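Local atomic coordinates of Mab-21 domain-containing protein (Tribolium castaneum, PDB entry 7LT2), a protein that senses double-stranded RNA and, in response, makes the cyclic dinucleotide 2',3'-cGAMP from ATP and GTP in innate immune signalling. Residues 49-54 against 197-202; 85-90 against 222-227; 77-82 against 98-103. All coordinates share one frame; numbering follows the deposited sequence.

Contact 1: 49-54 against 197-202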
loop_
_atom_site.group_PDB
_atom_site.type_symbol
_atom_site.label_atom_id
_atom_site.label_comp_id
_atom_site.label_asym_id
_atom_site.label_seq_id
_atom_site.Cartn_x
_atom_site.Cartn_y
_atom_site.Cartn_z
ATOM N N LEU A 49 -1.972 -20.907 -9.970
ATOM C CA LEU A 49 -1.244 -19.646 -10.103
ATOM C C LEU A 49 -0.814 -19.077 -8.756
ATOM O O LEU A 49 0.230 -18.419 -8.670
ATOM C CB LEU A 49 -2.110 -18.616 -10.819
ATOM C CG LEU A 49 -2.205 -18.762 -12.335
ATOM C CD1 LEU A 49 -3.391 -17.961 -12.838
ATOM C CD2 LEU A 49 -0.917 -18.259 -12.957
ATOM N N PHE A 50 -1.601 -19.306 -7.711
ATOM C CA PHE A 50 -1.378 -18.620 -6.443
ATOM C C PHE A 50 -0.035 -18.999 -5.834
ATOM O O PHE A 50 0.314 -20.182 -5.738
ATOM C CB PHE A 50 -2.503 -18.937 -5.461
ATOM C CG PHE A 50 -2.313 -18.310 -4.111
ATOM C CD1 PHE A 50 -2.604 -16.972 -3.911
ATOM C CD2 PHE A 50 -1.837 -19.053 -3.047
ATOM C CE1 PHE A 50 -2.432 -16.385 -2.670
ATOM C CE2 PHE A 50 -1.663 -18.468 -1.800
ATOM C CZ PHE A 50 -1.956 -17.141 -1.616
ATOM N N ARG A 51 0.720 -17.982 -5.422
ATOM C CA ARG A 51 1.969 -18.175 -4.699
ATOM C C ARG A 51 1.886 -17.710 -3.253
ATOM O O ARG A 51 2.200 -18.481 -2.337
ATOM C CB ARG A 51 3.112 -17.445 -5.414
ATOM C CG ARG A 51 4.468 -17.604 -4.743
ATOM C CD ARG A 51 5.584 -17.075 -5.633
ATOM N NE ARG A 51 6.890 -17.170 -4.991
ATOM C CZ ARG A 51 7.675 -18.238 -5.048
ATOM N NH1 ARG A 51 7.311 -19.329 -5.702
ATOM N NH2 ARG A 51 8.858 -18.207 -4.439
ATOM N N ARG A 52 1.467 -16.472 -3.023
ATOM C CA ARG A 52 1.442 -15.893 -1.681
ATOM C C ARG A 52 0.704 -14.564 -1.759
ATOM O O ARG A 52 0.337 -14.099 -2.843
ATOM C CB ARG A 52 2.855 -15.703 -1.132
ATOM C CG ARG A 52 3.685 -14.683 -1.903
ATOM C CD ARG A 52 5.122 -14.658 -1.419
ATOM N NE ARG A 52 6.003 -13.911 -2.308
ATOM C CZ ARG A 52 6.347 -12.643 -2.131
ATOM N NH1 ARG A 52 5.866 -11.931 -1.126
ATOM N NH2 ARG A 52 7.195 -12.075 -2.982
ATOM N N VAL A 53 0.500 -13.946 -0.599
ATOM C CA VAL A 53 -0.099 -12.620 -0.518
ATOM C C VAL A 53 0.920 -11.654 0.071
ATOM O O VAL A 53 1.825 -12.043 0.820
ATOM C CB VAL A 53 -1.406 -12.601 0.310
ATOM C CG1 VAL A 53 -2.444 -13.546 -0.285
ATOM C CG2 VAL A 53 -1.141 -12.939 1.788
ATOM N N PHE A 54 0.768 -10.382 -0.289
ATOM C CA PHE A 54 1.509 -9.286 0.315
ATOM C C PHE A 54 0.492 -8.302 0.868
ATOM O O PHE A 54 -0.475 -7.959 0.181
ATOM C CB PHE A 54 2.428 -8.600 -0.703
ATOM C CG PHE A 54 3.140 -7.394 -0.162
ATOM C CD1 PHE A 54 4.301 -7.535 0.593
ATOM C CD2 PHE A 54 2.647 -6.119 -0.394
ATOM C CE1 PHE A 54 4.959 -6.424 1.096
ATOM C CE2 PHE A 54 3.302 -5.004 0.111
ATOM C CZ PHE A 54 4.459 -5.163 0.855
ATOM N N CYS A 197 -2.342 -9.642 -8.678
ATOM C CA CYS A 197 -1.018 -9.218 -9.111
ATOM C C CYS A 197 -0.247 -10.408 -9.674
ATOM O O CYS A 197 -0.608 -11.566 -9.456
ATOM C CB CYS A 197 -0.218 -8.614 -7.957
ATOM S SG CYS A 197 -1.071 -7.291 -7.052
ATOM N N PHE A 198 0.835 -10.114 -10.393
ATOM C CA PHE A 198 1.733 -11.145 -10.903
ATOM C C PHE A 198 3.140 -10.901 -10.376
ATOM O O PHE A 198 3.661 -9.786 -10.485
ATOM C CB PHE A 198 1.720 -11.189 -12.434
ATOM C CG PHE A 198 0.500 -11.860 -12.993
ATOM C CD1 PHE A 198 0.474 -13.232 -13.183
ATOM C CD2 PHE A 198 -0.629 -11.124 -13.301
ATOM C CE1 PHE A 198 -0.657 -13.853 -13.692
ATOM C CE2 PHE A 198 -1.758 -11.740 -13.803
ATOM C CZ PHE A 198 -1.773 -13.103 -13.998
ATOM N N VAL A 199 3.748 -11.947 -9.807
ATOM C CA VAL A 199 5.025 -11.848 -9.103
ATOM C C VAL A 199 6.122 -12.498 -9.938
ATOM O O VAL A 199 5.889 -13.498 -10.629
ATOM C CB VAL A 199 4.942 -12.481 -7.694
ATOM C CG1 VAL A 199 4.604 -13.972 -7.765
ATOM C CG2 VAL A 199 6.234 -12.234 -6.911
ATOM N N PHE A 200 7.317 -11.913 -9.887
ATOM C CA PHE A 200 8.442 -12.347 -10.706
ATOM C C PHE A 200 9.705 -12.435 -9.864
ATOM O O PHE A 200 9.813 -11.816 -8.804
ATOM C CB PHE A 200 8.662 -11.396 -11.880
ATOM C CG PHE A 200 7.466 -11.270 -12.765
ATOM C CD1 PHE A 200 7.251 -12.176 -13.782
ATOM C CD2 PHE A 200 6.538 -10.264 -12.557
ATOM C CE1 PHE A 200 6.140 -12.072 -14.595
ATOM C CE2 PHE A 200 5.427 -10.156 -13.364
ATOM C CZ PHE A 200 5.227 -11.060 -14.382
ATOM N N SER A 201 10.662 -13.223 -10.353
ATOM C CA SER A 201 11.942 -13.417 -9.689
ATOM C C SER A 201 12.921 -12.315 -10.084
ATOM O O SER A 201 12.676 -11.515 -10.993
ATOM C CB SER A 201 12.531 -14.789 -10.028
ATOM O OG SER A 201 12.971 -14.832 -11.378
ATOM N N GLY A 202 14.061 -12.303 -9.392
ATOM C CA GLY A 202 15.007 -11.211 -9.537
ATOM C C GLY A 202 15.521 -11.018 -10.948
ATOM O O GLY A 202 15.861 -9.899 -11.336
#
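V199 meets two arginines, R51 and R52, through its two methyl groups. No hydrogen bond or salt bridge joins 49-54 to 197-202; the touches are van der Waals packing, one of them against a guanidinium nitrogen. CG1 of V199 rests 3.9 Å from CD of R51, so that it touches the aliphatic part of that side chain. The R51 chain runs out extended, with CG anti to the backbone N (chi1 -179°), and crosses the valine at about a right angle. The other methyl, CG2 of V199, lies 4.0 Å from NH2 of R52 and approaches the guanidinium obliquely. A looser touch is made at the end of helix 44-49, just before the strand, where CD2 of L49 comes to 4.5 Å from CE1 of F198, at the edge of the ring and near its plane; I224 also packs on F198.

The two segments belong to strands 50-56 and 188-200 of the nucleotidyltransferase sheet, and strand 70-77 runs between them, antiparallel to the first and parallel to the second. A classic beta bulge sets R51 and R52 together opposite L76 of that middle strand. R51 sets out toward 197-202, while R52 comes near it only with its end.

The charges of the arginines are met outside the two segments. NH1 of R52 bridges to E246 in helix 245-251, a residue predicted by similarity to bind ATP and GTP. E221 takes a salt bridge from each arginine, with OE1 facing NH2 of R52 and OE2 facing NH2 of R51.

Contact 2: 85-90 against 222-227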
loop_
_atom_site.group_PDB
_atom_site.type_symbol
_atom_site.label_atom_id
_atom_site.label_comp_id
_atom_site.label_asym_id
_atom_site.label_seq_id
_atom_site.Cartn_x
_atom_site.Cartn_y
_atom_site.Cartn_z
ATOM N N PRO A 85 7.591 -15.816 -19.777
ATOM C CA PRO A 85 7.131 -14.429 -19.654
ATOM C C PRO A 85 8.293 -13.464 -19.831
ATOM O O PRO A 85 9.408 -13.718 -19.371
ATOM C CB PRO A 85 6.563 -14.370 -18.232
ATOM C CG PRO A 85 7.339 -15.409 -17.487
ATOM C CD PRO A 85 7.602 -16.515 -18.478
ATOM N N VAL A 86 8.028 -12.356 -20.519
ATOM C CA VAL A 86 9.038 -11.337 -20.775
ATOM C C VAL A 86 8.474 -9.989 -20.357
ATOM O O VAL A 86 7.424 -9.565 -20.856
ATOM C CB VAL A 86 9.481 -11.305 -22.245
ATOM C CG1 VAL A 86 10.404 -10.115 -22.487
ATOM C CG2 VAL A 86 10.185 -12.602 -22.605
ATOM N N LEU A 87 9.173 -9.316 -19.453
ATOM C CA LEU A 87 8.766 -8.014 -18.944
ATOM C C LEU A 87 9.554 -6.937 -19.676
ATOM O O LEU A 87 10.787 -6.996 -19.731
ATOM C CB LEU A 87 9.003 -7.944 -17.434
ATOM C CG LEU A 87 8.501 -6.767 -16.595
ATOM C CD1 LEU A 87 8.333 -7.219 -15.157
ATOM C CD2 LEU A 87 9.463 -5.593 -16.660
ATOM N N ASN A 88 8.849 -5.962 -20.243
ATOM C CA ASN A 88 9.495 -4.882 -20.973
ATOM C C ASN A 88 9.066 -3.538 -20.405
ATOM O O ASN A 88 7.883 -3.316 -20.127
ATOM C CB ASN A 88 9.177 -4.951 -22.469
ATOM C CG ASN A 88 9.857 -6.127 -23.154
ATOM O OD1 ASN A 88 11.050 -6.367 -22.965
ATOM N ND2 ASN A 88 9.096 -6.872 -23.949
ATOM N N GLU A 89 10.040 -2.648 -20.234
ATOM C CA GLU A 89 9.751 -1.287 -19.810
ATOM C C GLU A 89 8.942 -0.571 -20.884
ATOM O O GLU A 89 9.322 -0.567 -22.057
ATOM C CB GLU A 89 11.059 -0.541 -19.539
ATOM C CG GLU A 89 11.982 -1.208 -18.509
ATOM C CD GLU A 89 12.917 -2.249 -19.112
ATOM O OE1 GLU A 89 12.678 -2.687 -20.260
ATOM O OE2 GLU A 89 13.899 -2.625 -18.435
ATOM N N SER A 90 7.823 0.032 -20.485
ATOM C CA SER A 90 6.916 0.653 -21.441
ATOM C C SER A 90 7.337 2.093 -21.734
ATOM O O SER A 90 8.262 2.640 -21.127
ATOM C CB SER A 90 5.477 0.611 -20.928
ATOM O OG SER A 90 5.196 1.725 -20.092
ATOM N N PHE A 222 9.556 -9.151 -6.996
ATOM C CA PHE A 222 8.733 -7.956 -7.120
ATOM C C PHE A 222 7.481 -8.359 -7.880
ATOM O O PHE A 222 7.400 -9.459 -8.430
ATOM C CB PHE A 222 9.476 -6.834 -7.848
ATOM C CG PHE A 222 9.744 -7.139 -9.287
ATOM C CD1 PHE A 222 10.769 -8.000 -9.647
ATOM C CD2 PHE A 222 8.960 -6.582 -10.282
ATOM C CE1 PHE A 222 11.011 -8.297 -10.974
ATOM C CE2 PHE A 222 9.197 -6.875 -11.617
ATOM C CZ PHE A 222 10.225 -7.734 -11.963
ATOM N N PHE A 223 6.488 -7.475 -7.923
ATOM C CA PHE A 223 5.279 -7.842 -8.643
ATOM C C PHE A 223 4.720 -6.652 -9.406
ATOM O O PHE A 223 5.106 -5.499 -9.191
ATOM C CB PHE A 223 4.211 -8.470 -7.717
ATOM C CG PHE A 223 3.844 -7.654 -6.499
ATOM C CD1 PHE A 223 4.572 -7.765 -5.323
ATOM C CD2 PHE A 223 2.715 -6.848 -6.510
ATOM C CE1 PHE A 223 4.208 -7.044 -4.188
ATOM C CE2 PHE A 223 2.338 -6.131 -5.385
ATOM C CZ PHE A 223 3.090 -6.226 -4.222
ATOM N N ILE A 224 3.844 -6.965 -10.356
ATOM C CA ILE A 224 3.166 -5.956 -11.157
ATOM C C ILE A 224 1.709 -5.907 -10.730
ATOM O O ILE A 224 1.115 -6.916 -10.330
ATOM C CB ILE A 224 3.295 -6.208 -12.676
ATOM C CG1 ILE A 224 2.625 -7.528 -13.085
ATOM C CG2 ILE A 224 4.762 -6.144 -13.093
ATOM C CD1 ILE A 224 2.671 -7.817 -14.610
ATOM N N VAL A 225 1.141 -4.710 -10.811
ATOM C CA VAL A 225 -0.175 -4.392 -10.260
ATOM C C VAL A 225 -1.042 -3.865 -11.398
ATOM O O VAL A 225 -0.563 -3.066 -12.217
ATOM C CB VAL A 225 -0.050 -3.375 -9.112
ATOM C CG1 VAL A 225 -1.408 -2.982 -8.569
ATOM C CG2 VAL A 225 0.809 -3.947 -7.992
ATOM N N PRO A 226 -2.315 -4.283 -11.500
ATOM C CA PRO A 226 -3.135 -3.906 -12.664
ATOM C C PRO A 226 -3.726 -2.510 -12.579
ATOM O O PRO A 226 -4.905 -2.311 -12.894
ATOM C CB PRO A 226 -4.237 -4.971 -12.664
ATOM C CG PRO A 226 -4.404 -5.312 -11.215
ATOM C CD PRO A 226 -3.031 -5.197 -10.592
ATOM N N LYS A 227 -2.923 -1.536 -12.169
ATOM C CA LYS A 227 -3.338 -0.142 -12.134
ATOM C C LYS A 227 -2.777 0.555 -13.367
ATOM O O LYS A 227 -1.555 0.665 -13.523
ATOM C CB LYS A 227 -2.858 0.546 -10.854
ATOM C CG LYS A 227 -3.340 1.979 -10.725
ATOM C CD LYS A 227 -3.230 2.508 -9.302
ATOM C CE LYS A 227 -1.796 2.816 -8.919
ATOM N NZ LYS A 227 -1.722 3.947 -7.949
#
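L87 of strand 85-89 reaches across to F222 and I224 of strand 222-225, two strands of the mixed nucleotidyltransferase sheet that are not neighbours in it. Strands 95-100 and 240-243 come between them in the strand order, each step antiparallel, so the sheet has to curl for the leucine to meet residues three strands on. No hydrogen bond links the segments; the backbones stay well apart, with the CA atoms of L87 and I224 9.8 Å from each other.

From CA, the CB of L87 points toward 222-227. CG sits anti to the backbone N (chi1 -172°), which carries the branch forward and brings one methyl, CD1, to the partner strand. This methyl does all the touching across the contact, while the leucine as a whole also packs on V96 and L98 of the adjoining strand. CD1 meets F222 at the edge of its ring and in its plane, the two side chains coming from opposite directions. The phenylalanine also packs against L242, a residue assigned to GTP binding by similarity, and its ring meets that of W205 with the planes about 70° apart. I224 adds a second apolar touch, its CG2 4.3 Å from CD1 of L87. At the ring edge, CD1 of L87 is 3.7 Å from CE2 of F222 and equally far from its CZ.

Contact 3: 77-82 against 98-103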
loop_
_atom_site.group_PDB
_atom_site.type_symbol
_atom_site.label_atom_id
_atom_site.label_comp_id
_atom_site.label_asym_id
_atom_site.label_seq_id
_atom_site.Cartn_x
_atom_site.Cartn_y
_atom_site.Cartn_z
ATOM N N LEU A 77 0.106 -13.968 -8.079
ATOM C CA LEU A 77 0.022 -15.092 -8.999
ATOM C C LEU A 77 1.341 -15.210 -9.751
ATOM O O LEU A 77 1.999 -14.208 -10.032
ATOM C CB LEU A 77 -1.133 -14.885 -9.984
ATOM C CG LEU A 77 -2.428 -14.361 -9.359
ATOM C CD1 LEU A 77 -3.402 -13.890 -10.425
ATOM C CD2 LEU A 77 -3.056 -15.442 -8.490
ATOM N N HIS A 78 1.737 -16.439 -10.074
ATOM C CA HIS A 78 3.022 -16.664 -10.725
ATOM C C HIS A 78 2.820 -17.461 -12.000
ATOM O O HIS A 78 2.300 -18.582 -11.957
ATOM C CB HIS A 78 4.009 -17.390 -9.807
ATOM C CG HIS A 78 5.323 -17.672 -10.464
ATOM N ND1 HIS A 78 6.201 -16.675 -10.832
ATOM C CD2 HIS A 78 5.894 -18.837 -10.850
ATOM C CE1 HIS A 78 7.263 -17.215 -11.402
ATOM N NE2 HIS A 78 7.101 -18.526 -11.428
ATOM N N ILE A 79 3.219 -16.874 -13.120
ATOM C CA ILE A 79 3.207 -17.571 -14.410
ATOM C C ILE A 79 4.416 -18.491 -14.477
ATOM O O ILE A 79 5.550 -18.022 -14.292
ATOM C CB ILE A 79 3.227 -16.562 -15.553
ATOM C CG1 ILE A 79 1.984 -15.667 -15.504
ATOM C CG2 ILE A 79 3.341 -17.285 -16.902
ATOM C CD1 ILE A 79 2.045 -14.490 -16.440
ATOM N N PRO A 80 4.232 -19.787 -14.733
ATOM C CA PRO A 80 5.380 -20.693 -14.856
ATOM C C PRO A 80 6.398 -20.170 -15.861
ATOM O O PRO A 80 6.050 -19.773 -16.976
ATOM C CB PRO A 80 4.736 -22.004 -15.326
ATOM C CG PRO A 80 3.349 -21.940 -14.755
ATOM C CD PRO A 80 2.946 -20.496 -14.867
ATOM N N ILE A 81 7.671 -20.155 -15.450
ATOM C CA ILE A 81 8.712 -19.576 -16.292
ATOM C C ILE A 81 8.867 -20.344 -17.596
ATOM O O ILE A 81 9.382 -19.794 -18.572
ATOM C CB ILE A 81 10.058 -19.506 -15.543
ATOM C CG1 ILE A 81 10.666 -20.899 -15.392
ATOM C CG2 ILE A 81 9.880 -18.856 -14.176
ATOM C CD1 ILE A 81 12.032 -20.896 -14.732
ATOM N N TYR A 82 8.423 -21.604 -17.640
ATOM C CA TYR A 82 8.507 -22.371 -18.878
ATOM C C TYR A 82 7.715 -21.709 -19.998
ATOM O O TYR A 82 8.079 -21.833 -21.173
ATOM C CB TYR A 82 8.020 -23.803 -18.639
ATOM C CG TYR A 82 8.409 -24.798 -19.717
ATOM C CD1 TYR A 82 7.576 -25.040 -20.800
ATOM C CD2 TYR A 82 9.603 -25.510 -19.636
ATOM C CE1 TYR A 82 7.926 -25.953 -21.785
ATOM C CE2 TYR A 82 9.959 -26.424 -20.613
ATOM C CZ TYR A 82 9.118 -26.642 -21.683
ATOM O OH TYR A 82 9.467 -27.552 -22.662
ATOM N N LEU A 98 3.922 -7.015 -20.250
ATOM C CA LEU A 98 4.288 -8.394 -19.950
ATOM C C LEU A 98 3.691 -9.286 -21.025
ATOM O O LEU A 98 2.469 -9.331 -21.184
ATOM C CB LEU A 98 3.792 -8.802 -18.556
ATOM C CG LEU A 98 4.383 -10.035 -17.853
ATOM C CD1 LEU A 98 3.895 -11.340 -18.461
ATOM C CD2 LEU A 98 5.904 -9.996 -17.839
ATOM N N LYS A 99 4.543 -9.993 -21.758
ATOM C CA LYS A 99 4.075 -10.912 -22.782
ATOM C C LYS A 99 4.672 -12.290 -22.540
ATOM O O LYS A 99 5.701 -12.444 -21.879
ATOM C CB LYS A 99 4.422 -10.415 -24.199
ATOM C CG LYS A 99 5.900 -10.202 -24.463
ATOM C CD LYS A 99 6.138 -9.883 -25.936
ATOM C CE LYS A 99 7.514 -9.277 -26.168
ATOM N NZ LYS A 99 8.621 -10.194 -25.779
ATOM N N LEU A 100 3.991 -13.301 -23.060
ATOM C CA LEU A 100 4.431 -14.684 -22.941
ATOM C C LEU A 100 4.900 -15.158 -24.308
ATOM O O LEU A 100 4.173 -15.019 -25.297
ATOM C CB LEU A 100 3.309 -15.588 -22.419
ATOM C CG LEU A 100 2.845 -15.482 -20.959
ATOM C CD1 LEU A 100 2.109 -14.176 -20.678
ATOM C CD2 LEU A 100 1.967 -16.673 -20.598
ATOM N N ASN A 101 6.114 -15.706 -24.364
ATOM C CA ASN A 101 6.683 -16.158 -25.630
ATOM C C ASN A 101 6.516 -17.652 -25.887
ATOM O O ASN A 101 6.838 -18.107 -26.991
ATOM C CB ASN A 101 8.175 -15.803 -25.701
ATOM C CG ASN A 101 8.415 -14.334 -26.005
ATOM O OD1 ASN A 101 7.552 -13.651 -26.555
ATOM N ND2 ASN A 101 9.599 -13.845 -25.657
ATOM N N ASN A 102 6.021 -18.427 -24.916
ATOM C CA ASN A 102 5.975 -19.880 -25.074
ATOM C C ASN A 102 4.799 -20.477 -24.297
ATOM O O ASN A 102 4.920 -21.539 -23.680
ATOM C CB ASN A 102 7.291 -20.525 -24.625
ATOM C CG ASN A 102 7.404 -21.991 -25.040
ATOM O OD1 ASN A 102 7.030 -22.364 -26.147
ATOM N ND2 ASN A 102 7.906 -22.827 -24.134
ATOM N N LEU A 103 3.641 -19.814 -24.332
ATOM C CA LEU A 103 2.481 -20.381 -23.648
ATOM C C LEU A 103 2.079 -21.720 -24.257
ATOM O O LEU A 103 1.718 -22.652 -23.532
ATOM C CB LEU A 103 1.297 -19.411 -23.677
ATOM C CG LEU A 103 0.057 -19.958 -22.956
ATOM C CD1 LEU A 103 0.402 -20.361 -21.533
ATOM C CD2 LEU A 103 -1.097 -18.956 -22.964
HETATM O O HOH W 1 8.376 -25.669 -25.170
#
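I79 packs its two branches against two leucines of strand 95-100. CD1 of I79 meets CD1 of L98 tip to tip at 4.2 Å, while CG2 of I79 lies 4.0 Å from CD2 of L100, the side chains crossing obliquely. F118 of helix 118-122 touches both I79 and L100, and F198 also packs on I79, extending this hydrophobic cluster on the nucleotidyltransferase lobe.

The polar contact lies at the other end, where N102 holds the N-cap position before helix 103-107. Its CG stands anti to the backbone N (chi1 -168°), and ND2 donates to O of Y82 over 3.1 Å. The bond is fairly straight, 159° at the hydrogen; the oxygen lies close to the amide plane, whereas the donor is tilted 22° from the carbonyl plane. The same ND2 approaches the Y82 ring obliquely, 3.9 Å from CE1, and donates to a water that has a weak link to OH of Y82.

The bond from ND2 to the backbone oxygen therefore joins the 3-10 turn to the helix start near the surface, beside a buried apolar patch, and the water route to the phenol is a weak addition.

Overall arrangement
All three contacts sit in the nucleotidyltransferase lobe, on one side of the chain's centre, with each pair of centres about 12 Å apart. Along the chain the segments come in the order 49-54, 77-82, 85-90, 98-103, 197-202 and 222-227: contact 3 falls between the two halves of contact 1, and contact 2 alternates with each of the others. The mixed sheet joins them. Strands 188-200 and 222-225 pair between contacts 1 and 2, strands 85-89 and 95-100 between contacts 2 and 3, and backbone bonds from L77 and H78 link contact 3 to contact 1. Contacts 1 and 2 adjoin residues assigned to nucleotide binding by similarity, R52 meeting E246 and F222 lying by L242; contact 3 lies farther out.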